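Local coordinates for protein PelD (Pseudomonas aeruginosa, PDB 4ETZ) that binds the second messenger cyclic di-GMP through its GAF-GGDEF portion and is involved in pellicle formation, at residues Q105-L110 with L120-Q125. Sequence-based numbering, arbitrary orientation.
Sequences QVCVPL and LLAVEQ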
loop_
_atom_site.group_PDB
_atom_site.type_symbol
_atom_site.label_atom_id
_atom_site.label_comp_id
_atom_site.label_asym_id
_atom_site.label_seq_id
_atom_site.Cartn_x
_atom_site.Cartn_y
_atom_site.Cartn_z
ATOM N N GLN A 105 12.734 -16.748 -16.501
ATOM C CA GLN A 105 11.365 -16.715 -16.958
ATOM C C GLN A 105 10.638 -15.385 -16.741
ATOM O O GLN A 105 9.918 -14.930 -17.627
ATOM C CB GLN A 105 10.592 -17.869 -16.346
ATOM C CG GLN A 105 10.974 -19.195 -16.972
ATOM C CD GLN A 105 10.239 -20.374 -16.372
ATOM O OE1 GLN A 105 10.353 -21.498 -16.873
ATOM N NE2 GLN A 105 9.497 -20.139 -15.301
ATOM N N VAL A 106 10.801 -14.801 -15.551
ATOM C CA VAL A 106 10.146 -13.527 -15.167
ATOM C C VAL A 106 11.127 -12.751 -14.323
ATOM O O VAL A 106 11.839 -13.324 -13.490
ATOM C CB VAL A 106 8.918 -13.696 -14.233
ATOM C CG1 VAL A 106 8.082 -12.377 -14.196
ATOM C CG2 VAL A 106 8.047 -14.845 -14.640
ATOM N N CYS A 107 11.144 -11.444 -14.500
ATOM C CA CYS A 107 11.817 -10.548 -13.558
ATOM C C CYS A 107 10.805 -9.538 -13.017
ATOM O O CYS A 107 10.056 -8.934 -13.797
ATOM C CB CYS A 107 12.968 -9.827 -14.236
ATOM S SG CYS A 107 14.466 -10.846 -14.458
ATOM N N VAL A 108 10.775 -9.385 -11.687
ATOM C CA VAL A 108 9.858 -8.463 -11.004
ATOM C C VAL A 108 10.679 -7.476 -10.164
ATOM O O VAL A 108 11.275 -7.871 -9.146
ATOM C CB VAL A 108 8.875 -9.185 -10.071
ATOM C CG1 VAL A 108 7.784 -8.207 -9.561
ATOM C CG2 VAL A 108 8.248 -10.370 -10.768
ATOM N N PRO A 109 10.712 -6.197 -10.587
ATOM C CA PRO A 109 11.367 -5.190 -9.771
ATOM C C PRO A 109 10.460 -4.759 -8.602
ATOM O O PRO A 109 9.243 -4.746 -8.758
ATOM C CB PRO A 109 11.562 -4.029 -10.750
ATOM C CG PRO A 109 10.383 -4.126 -11.737
ATOM C CD PRO A 109 9.836 -5.586 -11.603
ATOM N N LEU A 110 11.050 -4.468 -7.452
ATOM C CA LEU A 110 10.325 -3.883 -6.300
ATOM C C LEU A 110 10.478 -2.384 -6.280
ATOM O O LEU A 110 11.513 -1.838 -5.854
ATOM C CB LEU A 110 10.753 -4.483 -4.934
ATOM C CG LEU A 110 10.445 -5.956 -4.636
ATOM C CD1 LEU A 110 11.101 -6.951 -5.637
ATOM C CD2 LEU A 110 10.877 -6.307 -3.176
ATOM N N LEU A 120 15.157 -6.676 -6.824
ATOM C CA LEU A 120 14.785 -7.425 -8.021
ATOM C C LEU A 120 14.482 -8.849 -7.647
ATOM O O LEU A 120 15.336 -9.508 -7.039
ATOM C CB LEU A 120 16.027 -7.465 -8.932
ATOM C CG LEU A 120 15.988 -7.775 -10.428
ATOM C CD1 LEU A 120 16.929 -8.908 -10.690
ATOM C CD2 LEU A 120 14.631 -8.065 -10.966
ATOM N N LEU A 121 13.288 -9.346 -8.004
ATOM C CA LEU A 121 13.025 -10.783 -7.983
ATOM C C LEU A 121 13.310 -11.398 -9.366
ATOM O O LEU A 121 12.694 -11.010 -10.348
ATOM C CB LEU A 121 11.563 -11.056 -7.583
ATOM C CG LEU A 121 11.107 -12.530 -7.648
ATOM C CD1 LEU A 121 11.601 -13.408 -6.471
ATOM C CD2 LEU A 121 9.586 -12.600 -7.734
ATOM N N ALA A 122 14.228 -12.351 -9.457
ATOM C CA ALA A 122 14.486 -13.020 -10.748
ATOM C C ALA A 122 14.007 -14.460 -10.694
ATOM O O ALA A 122 14.479 -15.212 -9.859
ATOM C CB ALA A 122 15.919 -13.003 -11.080
ATOM N N VAL A 123 13.123 -14.848 -11.602
ATOM C CA VAL A 123 12.509 -16.174 -11.511
ATOM C C VAL A 123 13.127 -17.093 -12.578
ATOM O O VAL A 123 13.082 -16.795 -13.774
ATOM C CB VAL A 123 10.995 -16.094 -11.634
ATOM C CG1 VAL A 123 10.388 -17.501 -11.614
ATOM C CG2 VAL A 123 10.422 -15.249 -10.471
ATOM N N GLU A 124 13.737 -18.178 -12.119
ATOM C CA GLU A 124 14.303 -19.206 -13.010
ATOM C C GLU A 124 13.202 -20.143 -13.476
ATOM O O GLU A 124 13.107 -20.466 -14.663
ATOM C CB GLU A 124 15.379 -20.027 -12.267
ATOM C CG GLU A 124 15.860 -21.285 -13.000
ATOM C CD GLU A 124 16.824 -20.948 -14.090
ATOM O OE1 GLU A 124 17.305 -19.806 -14.084
ATOM O OE2 GLU A 124 17.113 -21.810 -14.946
ATOM N N GLN A 125 12.377 -20.582 -12.540
ATOM C CA GLN A 125 11.399 -21.627 -12.812
ATOM C C GLN A 125 10.167 -21.411 -11.961
ATOM O O GLN A 125 10.258 -21.153 -10.756
ATOM C CB GLN A 125 12.001 -23.050 -12.579
ATOM C CG GLN A 125 10.966 -24.153 -12.219
ATOM C CD GLN A 125 11.583 -25.564 -12.023
ATOM O OE1 GLN A 125 12.567 -25.925 -12.666
ATOM N NE2 GLN A 125 10.976 -26.360 -11.138
#
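V106-L110 and L120-V123 run antiparallel, at 169° with axes 4.6 Å apart, as the two arms of a β-hairpin in the GAF domain. V108 and L121 form a hydrogen-bonded pair: V108 N reaches L121 O at 2.8 Å, in the carbonyl plane, and L121 N returns to V108 O at 2.7 Å. At the next such pair V123 N bonds to V106 O, but V123 O takes the backbone N-H of Q105 (N to O 2.7 Å) instead of that of V106. Q105 and V106 therefore both face V123, a classic β bulge. Between the rungs, C107 CA approaches L121 O at 3.4 Å in a CA-H...O contact.

V106, V108, L121 and V123 share one face of the hairpin. V108 and L121 lie side by side, CG2 to CD2 4.0 Å; with CG2 of V108 anti to its carbonyl carbon, this methyl is the branch that meets the leucine. V106 and V123 meet through their β carbons. C107, P109, L120 and A122 occupy the other face, where CD2 of L120 leans over to CB of C107 (4.1 Å) and SG of C107 lies near CB of A122. From the bulge, the extended side chain of Q105 runs along the backbone of E124 and Q125.

Helix 133-151 covers the face of V106, V108, L121 and V123, with F136 against V106 and A143 against V108, while C79 of helix 74-82 packs on C107, P109 and L120. The hairpin lies inside the antiparallel sheet, with 117-123 its middle strand, flanked by strand 86-87 beside 106-111 and strand 43-48 beside 117-123.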